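Local coordinates for oxidoreductase (Thermotoga maritima, PDB 1ZH8), which binds NADP in a Rossmann domain and is probably a dehydrogenase of the GFO/IDH/MocA family acting on CH-OH groups of a still unidentified substrate, at residues Ile19-Ala30 / Gly81-Leu90; Glu140-Ala151 / Val201-Ile210. One frame throughout, in Å; residues are numbered along the deposited sequence.

Interaction 1 (Ile19-Ala30 / Gly81-Leu90); sequences IRLGIVGCGIAA and GLVDAVDLTL. With NAP (NADP nicotinamide-adenine-dinucleotide phosphate), chain D.
Val24 sits at the tight end of this contact, its CB 3.9 Å from Leu88 CD2 with the two side chains side by side on one face of the sheet. CG1 of Val24, turned anti to the backbone N (chi1 -174°), reaches the CD2 methyl of Leu90, and Phe98 of helix 95-104 packs on all three residues. Strands 19-24 and 85-88 run parallel, and their backbones alternate as donor and acceptor: Gly22 N bonds Ala85 O, Asp87 N bonds Gly22 O, Val24 N bonds Asp87 O and Thr89 N bonds Val24 O. Just past the strands, Thr89 OG1 donates to Gly25 O at 2.6 Å, tying the glycine turn to the neighbouring strand end. Gly25 itself has positive phi, and its CA lies against Leu90 CD2.

The other end is partly open to solvent, most of all at Gly81, and is held by polar groups more than by apolar packing. There Arg20 grips Asp84 side-on, NE to OD2 at 3.0 Å and NH2 to OD1 at 3.0 Å; both oxygens lie near the guanidinium plane, yet the carboxylate is turned 56° against it. OD2 also takes the backbone N of Arg20 on its anti lone pair. The arginine bends at chi3 (-48°), and NH1 meets Gly81 O at 2.9 Å. A leucine in place of Arg20 would probably leave the Asp84 carboxylate without its countercharge and Gly81 O without this donor.

Beyond Gly25 the chain enters helix 28-39, where Ile28 N and Ala29 N each donate to an NADP phosphate oxygen, Ala29 N to O1N at 2.8 Å. From segment 81-90, Leu90 O accepts from O3D of the nicotinamide ribose. Strand, glycine-rich turn and helix N-terminus, with Gly25, Gly27 and Ala30 matching GxGxxA, form the dinucleotide-binding motif of a Rossmann fold.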
loop_
_atom_site.group_PDB
_atom_site.type_symbol
_atom_site.label_atom_id
_atom_site.label_comp_id
_atom_site.label_asym_id
_atom_site.label_seq_id
_atom_site.Cartn_x
_atom_site.Cartn_y
_atom_site.Cartn_z
ATOM N N ILE A 19 -24.746 -37.444 5.335
ATOM C CA ILE A 19 -23.987 -37.484 4.098
ATOM C C ILE A 19 -22.830 -38.458 4.277
ATOM O O ILE A 19 -21.957 -38.232 5.121
ATOM C CB ILE A 19 -23.464 -36.088 3.729
ATOM C CG1 ILE A 19 -24.634 -35.146 3.400
ATOM C CG2 ILE A 19 -22.488 -36.143 2.554
ATOM C CD1 ILE A 19 -24.187 -33.697 3.017
ATOM N N ARG A 20 -22.840 -39.543 3.501
ATOM C CA ARG A 20 -21.740 -40.515 3.483
ATOM C C ARG A 20 -20.597 -39.916 2.690
ATOM O O ARG A 20 -20.749 -39.584 1.511
ATOM C CB ARG A 20 -22.187 -41.851 2.884
ATOM C CG ARG A 20 -23.274 -42.583 3.708
ATOM C CD ARG A 20 -23.830 -43.787 2.950
ATOM N NE ARG A 20 -24.179 -43.431 1.571
ATOM C CZ ARG A 20 -24.114 -44.247 0.518
ATOM N NH1 ARG A 20 -23.714 -45.516 0.634
ATOM N NH2 ARG A 20 -24.455 -43.777 -0.671
ATOM N N LEU A 21 -19.462 -39.750 3.352
ATOM C CA LEU A 21 -18.398 -38.919 2.830
ATOM C C LEU A 21 -17.117 -39.706 2.667
ATOM O O LEU A 21 -16.739 -40.458 3.564
ATOM C CB LEU A 21 -18.158 -37.770 3.798
ATOM C CG LEU A 21 -17.240 -36.626 3.410
ATOM C CD1 LEU A 21 -17.868 -35.791 2.305
ATOM C CD2 LEU A 21 -16.997 -35.761 4.633
ATOM N N GLY A 22 -16.454 -39.527 1.526
ATOM C CA GLY A 22 -15.152 -40.138 1.255
ATOM C C GLY A 22 -14.064 -39.083 1.318
ATOM O O GLY A 22 -14.191 -38.002 0.719
ATOM N N ILE A 23 -13.010 -39.372 2.079
ATOM C CA ILE A 23 -11.869 -38.468 2.196
ATOM C C ILE A 23 -10.821 -38.849 1.160
ATOM O O ILE A 23 -10.429 -40.007 1.085
ATOM C CB ILE A 23 -11.248 -38.541 3.590
ATOM C CG1 ILE A 23 -12.328 -38.406 4.688
ATOM C CG2 ILE A 23 -10.122 -37.527 3.723
ATOM C CD1 ILE A 23 -13.124 -37.097 4.731
ATOM N N VAL A 24 -10.392 -37.897 0.338
ATOM C CA VAL A 24 -9.410 -38.183 -0.702
ATOM C C VAL A 24 -8.210 -37.263 -0.534
ATOM O O VAL A 24 -8.322 -36.044 -0.692
ATOM C CB VAL A 24 -9.971 -37.990 -2.137
ATOM C CG1 VAL A 24 -8.918 -38.458 -3.188
ATOM C CG2 VAL A 24 -11.328 -38.688 -2.326
ATOM N N GLY A 25 -7.061 -37.856 -0.241
ATOM C CA GLY A 25 -5.851 -37.104 0.051
ATOM C C GLY A 25 -5.709 -36.911 1.546
ATOM O O GLY A 25 -6.227 -35.954 2.092
ATOM N N CYS A 26 -5.009 -37.826 2.204
ATOM C CA CYS A 26 -4.896 -37.812 3.648
ATOM C C CYS A 26 -3.600 -37.135 4.078
ATOM O O CYS A 26 -2.635 -37.794 4.481
ATOM C CB CYS A 26 -4.938 -39.244 4.162
ATOM S SG CYS A 26 -6.432 -40.143 3.667
ATOM N N GLY A 27 -3.580 -35.812 3.967
ATOM C CA GLY A 27 -2.411 -35.015 4.308
ATOM C C GLY A 27 -2.747 -34.035 5.415
ATOM O O GLY A 27 -3.643 -34.281 6.237
ATOM N N ILE A 28 -2.058 -32.900 5.410
ATOM C CA ILE A 28 -2.157 -31.968 6.508
ATOM C C ILE A 28 -3.593 -31.469 6.711
ATOM O O ILE A 28 -4.163 -31.630 7.805
ATOM C CB ILE A 28 -1.142 -30.821 6.368
ATOM C CG1 ILE A 28 0.273 -31.391 6.411
ATOM C CG2 ILE A 28 -1.310 -29.806 7.498
ATOM C CD1 ILE A 28 1.351 -30.389 5.965
ATOM N N ALA A 29 -4.192 -30.904 5.664
ATOM C CA ALA A 29 -5.546 -30.374 5.784
ATOM C C ALA A 29 -6.538 -31.434 6.256
ATOM O O ALA A 29 -7.342 -31.182 7.172
ATOM C CB ALA A 29 -5.995 -29.764 4.498
ATOM N N ALA A 30 -6.478 -32.626 5.663
ATOM C CA ALA A 30 -7.421 -33.667 6.040
ATOM C C ALA A 30 -7.304 -34.029 7.534
ATOM O O ALA A 30 -8.310 -34.116 8.228
ATOM C CB ALA A 30 -7.241 -34.897 5.164
ATOM N N GLY A 81 -19.960 -47.514 -4.216
ATOM C CA GLY A 81 -21.313 -47.295 -3.698
ATOM C C GLY A 81 -21.351 -46.841 -2.236
ATOM O O GLY A 81 -22.427 -46.753 -1.642
ATOM N N LEU A 82 -20.196 -46.538 -1.643
ATOM C CA LEU A 82 -20.157 -46.213 -0.206
ATOM C C LEU A 82 -20.338 -44.741 0.151
ATOM O O LEU A 82 -20.440 -44.418 1.330
ATOM C CB LEU A 82 -18.873 -46.737 0.444
ATOM C CG LEU A 82 -18.746 -48.263 0.436
ATOM C CD1 LEU A 82 -17.318 -48.631 0.795
ATOM C CD2 LEU A 82 -19.774 -48.921 1.382
ATOM N N VAL A 83 -20.387 -43.865 -0.857
ATOM C CA VAL A 83 -20.346 -42.420 -0.641
ATOM C C VAL A 83 -21.417 -41.589 -1.394
ATOM O O VAL A 83 -21.778 -41.871 -2.520
ATOM C CB VAL A 83 -18.951 -41.870 -1.007
ATOM C CG1 VAL A 83 -17.873 -42.530 -0.161
ATOM C CG2 VAL A 83 -18.676 -42.087 -2.503
ATOM N N ASP A 84 -21.897 -40.544 -0.740
ATOM C CA ASP A 84 -22.795 -39.559 -1.340
ATOM C C ASP A 84 -21.980 -38.371 -1.847
ATOM O O ASP A 84 -22.401 -37.657 -2.771
ATOM C CB ASP A 84 -23.793 -39.085 -0.280
ATOM C CG ASP A 84 -24.685 -40.221 0.229
ATOM O OD1 ASP A 84 -25.322 -40.894 -0.613
ATOM O OD2 ASP A 84 -24.746 -40.451 1.458
ATOM N N ALA A 85 -20.815 -38.164 -1.230
ATOM C CA ALA A 85 -19.934 -37.071 -1.592
ATOM C C ALA A 85 -18.503 -37.411 -1.231
ATOM O O ALA A 85 -18.234 -38.336 -0.451
ATOM C CB ALA A 85 -20.365 -35.761 -0.888
ATOM N N VAL A 86 -17.586 -36.655 -1.807
ATOM C CA VAL A 86 -16.185 -36.824 -1.521
ATOM C C VAL A 86 -15.572 -35.478 -1.126
ATOM O O VAL A 86 -16.040 -34.402 -1.536
ATOM C CB VAL A 86 -15.423 -37.496 -2.703
ATOM C CG1 VAL A 86 -15.951 -38.936 -2.959
ATOM C CG2 VAL A 86 -15.512 -36.662 -3.991
ATOM N N ASP A 87 -14.562 -35.550 -0.274
ATOM C CA ASP A 87 -13.840 -34.379 0.170
ATOM C C ASP A 87 -12.422 -34.441 -0.387
ATOM O O ASP A 87 -11.661 -35.353 -0.060
ATOM C CB ASP A 87 -13.844 -34.360 1.699
ATOM C CG ASP A 87 -13.098 -33.173 2.284
ATOM O OD1 ASP A 87 -12.921 -32.157 1.561
ATOM O OD2 ASP A 87 -12.698 -33.261 3.479
ATOM N N LEU A 88 -12.069 -33.482 -1.234
ATOM C CA LEU A 88 -10.762 -33.507 -1.867
ATOM C C LEU A 88 -9.821 -32.546 -1.174
ATOM O O LEU A 88 -10.057 -31.324 -1.163
ATOM C CB LEU A 88 -10.854 -33.192 -3.361
ATOM C CG LEU A 88 -12.009 -33.814 -4.152
ATOM C CD1 LEU A 88 -12.093 -33.286 -5.609
ATOM C CD2 LEU A 88 -11.931 -35.329 -4.119
ATOM N N THR A 89 -8.769 -33.098 -0.572
ATOM C CA THR A 89 -7.710 -32.293 0.041
ATOM C C THR A 89 -6.396 -32.667 -0.624
ATOM O O THR A 89 -5.536 -33.325 -0.028
ATOM C CB THR A 89 -7.638 -32.528 1.565
ATOM O OG1 THR A 89 -7.842 -33.924 1.837
ATOM C CG2 THR A 89 -8.740 -31.728 2.269
ATOM N N LEU A 90 -6.252 -32.235 -1.871
ATOM C CA LEU A 90 -5.213 -32.724 -2.763
ATOM C C LEU A 90 -4.325 -31.598 -3.238
ATOM O O LEU A 90 -4.660 -30.410 -3.040
ATOM C CB LEU A 90 -5.868 -33.342 -3.989
ATOM C CG LEU A 90 -6.743 -34.541 -3.662
ATOM C CD1 LEU A 90 -7.681 -34.808 -4.805
ATOM C CD2 LEU A 90 -5.878 -35.725 -3.393
HETATM P PA NAP D . -0.545 -32.237 1.640
HETATM O O1A NAP D . -0.178 -32.436 3.066
HETATM O O2A NAP D . 0.564 -32.489 0.706
HETATM O O5B NAP D . -1.842 -33.127 1.328
HETATM C C5B NAP D . -2.049 -33.657 0.039
HETATM C C4B NAP D . -2.474 -35.104 0.194
HETATM O O4B NAP D . -2.913 -35.623 -1.055
HETATM C C3B NAP D . -1.320 -35.991 0.647
HETATM O O3B NAP D . -1.899 -36.942 1.493
HETATM C C2B NAP D . -0.890 -36.620 -0.667
HETATM O O2B NAP D . -0.077 -37.785 -0.756
HETATM C C1B NAP D . -2.244 -36.850 -1.303
HETATM N N9A NAP D . -2.116 -37.104 -2.735
HETATM C C8A NAP D . -1.176 -36.601 -3.607
HETATM N N7A NAP D . -1.446 -37.086 -4.840
HETATM C C5A NAP D . -2.538 -37.891 -4.757
HETATM C C6A NAP D . -3.241 -38.642 -5.691
HETATM N N6A NAP D . -2.857 -38.676 -6.956
HETATM N N1A NAP D . -4.344 -39.357 -5.307
HETATM C C2A NAP D . -4.740 -39.346 -3.992
HETATM N N3A NAP D . -4.046 -38.615 -3.061
HETATM C C4A NAP D . -2.968 -37.901 -3.440
HETATM O O3 NAP D . -1.026 -30.726 1.440
HETATM P PN NAP D . -2.217 -30.038 2.271
HETATM O O1N NAP D . -3.055 -30.994 3.062
HETATM O O2N NAP D . -1.521 -28.903 2.861
HETATM O O5D NAP D . -3.193 -29.439 1.137
HETATM C C5D NAP D . -4.176 -30.194 0.451
HETATM C C4D NAP D . -5.281 -29.252 -0.020
HETATM O O4D NAP D . -5.803 -28.559 1.107
HETATM C C3D NAP D . -4.730 -28.186 -0.974
HETATM O O3D NAP D . -5.626 -27.953 -2.034
HETATM C C2D NAP D . -4.612 -26.937 -0.135
HETATM O O2D NAP D . -4.781 -25.755 -0.890
HETATM C C1D NAP D . -5.712 -27.154 0.894
HETATM N N1N NAP D . -5.413 -26.440 2.132
HETATM C C2N NAP D . -6.316 -25.515 2.572
HETATM C C3N NAP D . -6.081 -24.791 3.746
HETATM C C7N NAP D . -7.169 -23.939 4.351
HETATM O O7N NAP D . -6.831 -23.221 5.513
HETATM N N7N NAP D . -8.402 -23.875 3.811
HETATM C C4N NAP D . -4.907 -25.033 4.472
HETATM C C5N NAP D . -3.992 -25.994 4.022
HETATM C C6N NAP D . -4.258 -26.695 2.842
HETATM P P2B NAP D . 0.302 -38.936 0.305
HETATM O O1X NAP D . -0.753 -40.021 0.346
HETATM O O2X NAP D . 0.447 -38.370 1.699
HETATM O O3X NAP D . 1.616 -39.486 -0.207
HETATM O O HOH W 1 -4.640 -33.198 3.048
#

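Interaction 2 (Glu140-Ala151 / Val201-Ile210). With NAP (NADP nicotinamide-adenine-dinucleotide phosphate), chain D; EDO (1,2-ethanediol), chain E.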
loop_
_atom_site.group_PDB
_atom_site.type_symbol
_atom_site.label_atom_id
_atom_site.label_comp_id
_atom_site.label_asym_id
_atom_site.label_seq_id
_atom_site.Cartn_x
_atom_site.Cartn_y
_atom_site.Cartn_z
ATOM N N GLU A 140 -13.757 -22.463 0.669
ATOM C CA GLU A 140 -13.012 -21.264 0.943
ATOM C C GLU A 140 -13.435 -20.850 2.316
ATOM O O GLU A 140 -14.475 -20.199 2.493
ATOM C CB GLU A 140 -13.324 -20.189 -0.096
ATOM C CG GLU A 140 -12.728 -18.828 0.232
ATOM C CD GLU A 140 -11.282 -18.922 0.707
ATOM O OE1 GLU A 140 -10.384 -19.081 -0.148
ATOM O OE2 GLU A 140 -11.053 -18.857 1.940
ATOM N N ASN A 141 -12.664 -21.264 3.309
ATOM C CA ASN A 141 -13.113 -21.085 4.691
ATOM C C ASN A 141 -13.145 -19.613 5.150
ATOM O O ASN A 141 -13.936 -19.259 6.019
ATOM C CB ASN A 141 -12.312 -21.958 5.652
ATOM C CG ASN A 141 -10.856 -21.601 5.648
ATOM O OD1 ASN A 141 -10.167 -21.756 4.634
ATOM N ND2 ASN A 141 -10.390 -21.070 6.747
ATOM N N PHE A 142 -12.339 -18.748 4.543
ATOM C CA PHE A 142 -12.406 -17.300 4.853
ATOM C C PHE A 142 -13.789 -16.671 4.617
ATOM O O PHE A 142 -14.097 -15.637 5.196
ATOM C CB PHE A 142 -11.311 -16.498 4.119
ATOM C CG PHE A 142 -9.971 -16.456 4.847
ATOM C CD1 PHE A 142 -9.420 -17.610 5.420
ATOM C CD2 PHE A 142 -9.262 -15.250 4.949
ATOM C CE1 PHE A 142 -8.174 -17.568 6.107
ATOM C CE2 PHE A 142 -8.022 -15.183 5.638
ATOM C CZ PHE A 142 -7.476 -16.353 6.213
ATOM N N ARG A 143 -14.626 -17.290 3.782
ATOM C CA ARG A 143 -16.019 -16.845 3.630
ATOM C C ARG A 143 -16.890 -17.168 4.830
ATOM O O ARG A 143 -18.076 -16.829 4.865
ATOM C CB ARG A 143 -16.651 -17.470 2.394
ATOM C CG ARG A 143 -16.866 -16.498 1.309
ATOM C CD ARG A 143 -17.064 -17.227 0.009
ATOM N NE ARG A 143 -16.197 -16.544 -0.900
ATOM C CZ ARG A 143 -15.429 -17.105 -1.808
ATOM N NH1 ARG A 143 -15.418 -18.408 -2.005
ATOM N NH2 ARG A 143 -14.674 -16.314 -2.539
ATOM N N HIS A 144 -16.309 -17.847 5.808
ATOM C CA HIS A 144 -17.090 -18.283 6.950
ATOM C C HIS A 144 -16.471 -17.792 8.236
ATOM O O HIS A 144 -16.830 -18.296 9.298
ATOM C CB HIS A 144 -17.165 -19.809 6.978
ATOM C CG HIS A 144 -17.744 -20.413 5.739
ATOM N ND1 HIS A 144 -19.072 -20.774 5.639
ATOM C CD2 HIS A 144 -17.177 -20.736 4.556
ATOM C CE1 HIS A 144 -19.299 -21.291 4.446
ATOM N NE2 HIS A 144 -18.163 -21.286 3.772
ATOM N N VAL A 145 -15.539 -16.832 8.138
ATOM C CA VAL A 145 -14.834 -16.327 9.317
ATOM C C VAL A 145 -15.647 -15.161 9.934
ATOM O O VAL A 145 -15.906 -14.169 9.267
ATOM C CB VAL A 145 -13.334 -15.958 8.981
ATOM C CG1 VAL A 145 -12.646 -15.222 10.138
ATOM C CG2 VAL A 145 -12.496 -17.226 8.582
ATOM N N PRO A 146 -16.085 -15.287 11.193
ATOM C CA PRO A 146 -17.036 -14.266 11.700
ATOM C C PRO A 146 -16.519 -12.821 11.712
ATOM O O PRO A 146 -17.292 -11.901 11.448
ATOM C CB PRO A 146 -17.369 -14.745 13.116
ATOM C CG PRO A 146 -16.278 -15.723 13.469
ATOM C CD PRO A 146 -15.807 -16.339 12.188
ATOM N N ALA A 147 -15.226 -12.627 11.971
ATOM C CA ALA A 147 -14.622 -11.297 11.970
ATOM C C ALA A 147 -14.884 -10.575 10.667
ATOM O O ALA A 147 -15.138 -9.360 10.666
ATOM C CB ALA A 147 -13.124 -11.382 12.216
ATOM N N PHE A 148 -14.808 -11.313 9.561
ATOM C CA PHE A 148 -15.023 -10.717 8.237
ATOM C C PHE A 148 -16.501 -10.373 8.034
ATOM O O PHE A 148 -16.820 -9.298 7.523
ATOM C CB PHE A 148 -14.481 -11.605 7.098
ATOM C CG PHE A 148 -13.013 -11.941 7.230
ATOM C CD1 PHE A 148 -12.097 -10.988 7.664
ATOM C CD2 PHE A 148 -12.551 -13.207 6.918
ATOM C CE1 PHE A 148 -10.758 -11.290 7.784
ATOM C CE2 PHE A 148 -11.193 -13.523 7.045
ATOM C CZ PHE A 148 -10.303 -12.564 7.471
ATOM N N TRP A 149 -17.394 -11.257 8.470
ATOM C CA TRP A 149 -18.820 -10.939 8.439
ATOM C C TRP A 149 -19.136 -9.695 9.264
ATOM O O TRP A 149 -19.854 -8.811 8.783
ATOM C CB TRP A 149 -19.697 -12.132 8.841
ATOM C CG TRP A 149 -19.778 -13.097 7.712
ATOM C CD1 TRP A 149 -18.935 -14.163 7.468
ATOM C CD2 TRP A 149 -20.697 -13.057 6.612
ATOM N NE1 TRP A 149 -19.290 -14.795 6.302
ATOM C CE2 TRP A 149 -20.369 -14.146 5.754
ATOM C CE3 TRP A 149 -21.778 -12.224 6.273
ATOM C CZ2 TRP A 149 -21.092 -14.426 4.589
ATOM C CZ3 TRP A 149 -22.496 -12.497 5.114
ATOM C CH2 TRP A 149 -22.149 -13.596 4.282
ATOM N N LYS A 150 -18.570 -9.597 10.468
ATOM C CA LYS A 150 -18.825 -8.436 11.322
ATOM C C LYS A 150 -18.283 -7.132 10.692
ATOM O O LYS A 150 -18.929 -6.079 10.759
ATOM C CB LYS A 150 -18.307 -8.644 12.751
ATOM C CG LYS A 150 -18.845 -7.612 13.769
ATOM N N ALA A 151 -17.113 -7.207 10.068
ATOM C CA ALA A 151 -16.594 -6.058 9.342
ATOM C C ALA A 151 -17.561 -5.689 8.223
ATOM O O ALA A 151 -17.853 -4.513 8.030
ATOM C CB ALA A 151 -15.219 -6.350 8.792
ATOM N N VAL A 201 -5.887 -16.605 -2.333
ATOM C CA VAL A 201 -7.330 -16.796 -2.487
ATOM C C VAL A 201 -8.122 -16.502 -1.172
ATOM O O VAL A 201 -9.175 -15.878 -1.208
ATOM C CB VAL A 201 -7.687 -18.141 -3.179
ATOM C CG1 VAL A 201 -7.108 -18.147 -4.593
ATOM C CG2 VAL A 201 -7.186 -19.362 -2.376
ATOM N N HIS A 202 -7.580 -16.890 -0.019
ATOM C CA HIS A 202 -8.190 -16.518 1.273
ATOM C C HIS A 202 -8.381 -15.013 1.411
ATOM O O HIS A 202 -9.484 -14.532 1.722
ATOM C CB HIS A 202 -7.330 -16.985 2.449
ATOM C CG HIS A 202 -7.260 -18.463 2.585
ATOM N ND1 HIS A 202 -8.384 -19.250 2.730
ATOM C CD2 HIS A 202 -6.203 -19.306 2.598
ATOM C CE1 HIS A 202 -8.019 -20.516 2.828
ATOM N NE2 HIS A 202 -6.701 -20.578 2.750
ATOM N N HIS A 203 -7.303 -14.272 1.180
ATOM C CA HIS A 203 -7.349 -12.827 1.299
ATOM C C HIS A 203 -8.313 -12.166 0.282
ATOM O O HIS A 203 -9.069 -11.252 0.642
ATOM C CB HIS A 203 -5.926 -12.268 1.266
ATOM C CG HIS A 203 -4.950 -13.082 2.078
ATOM N ND1 HIS A 203 -3.705 -13.447 1.607
ATOM C CD2 HIS A 203 -5.070 -13.663 3.299
ATOM C CE1 HIS A 203 -3.089 -14.189 2.513
ATOM N NE2 HIS A 203 -3.893 -14.333 3.552
ATOM N N ALA A 204 -8.337 -12.642 -0.961
ATOM C CA ALA A 204 -9.281 -12.107 -1.939
ATOM C C ALA A 204 -10.711 -12.408 -1.497
ATOM O O ALA A 204 -11.619 -11.557 -1.618
ATOM C CB ALA A 204 -9.010 -12.700 -3.329
ATOM N N ALA A 205 -10.915 -13.616 -0.963
ATOM C CA ALA A 205 -12.234 -13.988 -0.498
ATOM C C ALA A 205 -12.719 -12.960 0.536
ATOM O O ALA A 205 -13.822 -12.393 0.406
ATOM C CB ALA A 205 -12.229 -15.398 0.060
ATOM N N ALA A 206 -11.855 -12.659 1.503
ATOM C CA ALA A 206 -12.215 -11.727 2.571
ATOM C C ALA A 206 -12.478 -10.318 2.057
ATOM O O ALA A 206 -13.476 -9.699 2.418
ATOM C CB ALA A 206 -11.168 -11.721 3.671
HETATM N N MSE A 207 -11.605 -9.813 1.195
HETATM C CA MSE A 207 -11.773 -8.445 0.689
HETATM C C MSE A 207 -13.068 -8.330 -0.131
HETATM O O MSE A 207 -13.788 -7.317 -0.041
HETATM C CB MSE A 207 -10.554 -8.041 -0.127
HETATM C CG MSE A 207 -9.297 -8.026 0.722
HETATM SE SE MSE A 207 -7.710 -7.406 -0.214
HETATM C CE MSE A 207 -7.004 -9.125 -0.898
ATOM N N ARG A 208 -13.375 -9.369 -0.913
ATOM C CA ARG A 208 -14.598 -9.353 -1.707
ATOM C C ARG A 208 -15.837 -9.446 -0.810
ATOM O O ARG A 208 -16.873 -8.841 -1.101
ATOM C CB ARG A 208 -14.611 -10.450 -2.786
ATOM C CG ARG A 208 -13.488 -10.337 -3.839
ATOM C CD ARG A 208 -13.529 -11.505 -4.854
ATOM N NE ARG A 208 -14.880 -11.739 -5.363
ATOM C CZ ARG A 208 -15.640 -12.783 -5.031
ATOM N NH1 ARG A 208 -15.176 -13.709 -4.215
ATOM N NH2 ARG A 208 -16.872 -12.905 -5.520
ATOM N N LEU A 209 -15.733 -10.192 0.285
ATOM C CA LEU A 209 -16.871 -10.322 1.177
ATOM C C LEU A 209 -17.210 -8.969 1.815
ATOM O O LEU A 209 -18.387 -8.576 1.913
ATOM C CB LEU A 209 -16.573 -11.353 2.248
ATOM C CG LEU A 209 -17.609 -11.571 3.357
ATOM C CD1 LEU A 209 -18.863 -12.226 2.782
ATOM C CD2 LEU A 209 -17.003 -12.427 4.464
ATOM N N ILE A 210 -16.172 -8.252 2.224
ATOM C CA ILE A 210 -16.358 -7.025 2.974
ATOM C C ILE A 210 -16.670 -5.859 2.051
ATOM O O ILE A 210 -17.524 -5.042 2.376
ATOM C CB ILE A 210 -15.133 -6.701 3.850
ATOM C CG1 ILE A 210 -14.923 -7.802 4.899
ATOM C CG2 ILE A 210 -15.326 -5.357 4.567
ATOM C CD1 ILE A 210 -13.533 -7.861 5.447
HETATM P PA NAP D . -0.545 -32.237 1.640
HETATM O O1A NAP D . -0.178 -32.436 3.066
HETATM O O2A NAP D . 0.564 -32.489 0.706
HETATM O O5B NAP D . -1.842 -33.127 1.328
HETATM C C5B NAP D . -2.049 -33.657 0.039
HETATM C C4B NAP D . -2.474 -35.104 0.194
HETATM O O4B NAP D . -2.913 -35.623 -1.055
HETATM C C3B NAP D . -1.320 -35.991 0.647
HETATM O O3B NAP D . -1.899 -36.942 1.493
HETATM C C2B NAP D . -0.890 -36.620 -0.667
HETATM O O2B NAP D . -0.077 -37.785 -0.756
HETATM C C1B NAP D . -2.244 -36.850 -1.303
HETATM N N9A NAP D . -2.116 -37.104 -2.735
HETATM C C8A NAP D . -1.176 -36.601 -3.607
HETATM N N7A NAP D . -1.446 -37.086 -4.840
HETATM C C5A NAP D . -2.538 -37.891 -4.757
HETATM C C6A NAP D . -3.241 -38.642 -5.691
HETATM N N6A NAP D . -2.857 -38.676 -6.956
HETATM N N1A NAP D . -4.344 -39.357 -5.307
HETATM C C2A NAP D . -4.740 -39.346 -3.992
HETATM N N3A NAP D . -4.046 -38.615 -3.061
HETATM C C4A NAP D . -2.968 -37.901 -3.440
HETATM O O3 NAP D . -1.026 -30.726 1.440
HETATM P PN NAP D . -2.217 -30.038 2.271
HETATM O O1N NAP D . -3.055 -30.994 3.062
HETATM O O2N NAP D . -1.521 -28.903 2.861
HETATM O O5D NAP D . -3.193 -29.439 1.137
HETATM C C5D NAP D . -4.176 -30.194 0.451
HETATM C C4D NAP D . -5.281 -29.252 -0.020
HETATM O O4D NAP D . -5.803 -28.559 1.107
HETATM C C3D NAP D . -4.730 -28.186 -0.974
HETATM O O3D NAP D . -5.626 -27.953 -2.034
HETATM C C2D NAP D . -4.612 -26.937 -0.135
HETATM O O2D NAP D . -4.781 -25.755 -0.890
HETATM C C1D NAP D . -5.712 -27.154 0.894
HETATM N N1N NAP D . -5.413 -26.440 2.132
HETATM C C2N NAP D . -6.316 -25.515 2.572
HETATM C C3N NAP D . -6.081 -24.791 3.746
HETATM C C7N NAP D . -7.169 -23.939 4.351
HETATM O O7N NAP D . -6.831 -23.221 5.513
HETATM N N7N NAP D . -8.402 -23.875 3.811
HETATM C C4N NAP D . -4.907 -25.033 4.472
HETATM C C5N NAP D . -3.992 -25.994 4.022
HETATM C C6N NAP D . -4.258 -26.695 2.842
HETATM P P2B NAP D . 0.302 -38.936 0.305
HETATM O O1X NAP D . -0.753 -40.021 0.346
HETATM O O2X NAP D . 0.447 -38.370 1.699
HETATM O O3X NAP D . 1.616 -39.486 -0.207
HETATM C C1 EDO E . -22.697 -18.411 6.954
HETATM O O1 EDO E . -21.575 -19.278 7.223
HETATM C C2 EDO E . -22.530 -17.103 7.728
HETATM O O2 EDO E . -23.506 -16.153 7.280
HETATM O O HOH W 2 -15.837 -13.745 -0.694
#
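Helices 146-151 and 201-210 run roughly parallel, their axes 9.1 Å apart at closest approach and 28° apart in direction, and the 3-10 turn 141-143 brings Phe142 CA to 5.6 Å from His202 CA. Here His202 lays its CB over the centre of the Phe142 ring, 3.4 Å from the centroid and almost on the ring normal. The imidazole itself meets that phenyl ring obliquely. Its ND1 donates to Glu140 OE2 at 2.8 Å, using the syn lone pair, with carboxylate and imidazole planes nearly perpendicular. Phe142 N takes the anti lone pair of the same oxygen, giving OE2 two donors that fix the carboxylate beside the histidine. The bend of Glu140 at chi2 (44°) brings its end back toward the helix, and its CG packs on Ala205 CB.

Farther along, methyl groups face rings. Ala206 CB stands over the centre of Phe148, 3.8 Å from the centroid, and Leu209 CD1 covers one face of Trp149, 3.6 Å from CZ2. Trp149 is itself held by NE1, which donates to Arg143 O. The Ile210 CD1 methyl reaches Ala151 CB. Arg143 NH2 and Arg208 NH1 come close together, but Asp319 of helix 313-329 forms a salt bridge with each, which probably offsets their like charges; Arg208 NH2 is also hydrogen-bonded to Gln315. A water joins Arg143 NE to Ala205 O.

At the cofactor end, Asn141 OD1 accepts from the NADP carboxamide N7N at 2.9 Å, and His202 CE1 lies near that same nitrogen. This asparagine and the Glu140-supported histidine thus line the nicotinamide end of the pocket, where the Rossmann domain meets the C-terminal domain in the GFO/IDH/MocA fold.

Overall arrangement
Interaction 1 closes before interaction 2 opens along the chain, and their centres lie about 24 Å apart, with nearest atoms about 9 Å apart and no direct touch. Interaction 1 joins two middle strands of the six-stranded parallel sheet. Interaction 2 begins just after strand 136-139, at the edge of that sheet, and links helix 146-156 with helix 195-211, part of which packs on strand 163-171 of the mixed sheet. NADP bridges the two: residues 19-30 and 81-90 hold its pyrophosphate and a ribose, while residues 140-151 and 201-210 meet its carboxamide. Together they contact the cofactor's middle and its nicotinamide, the ring that carries hydride in such enzymes.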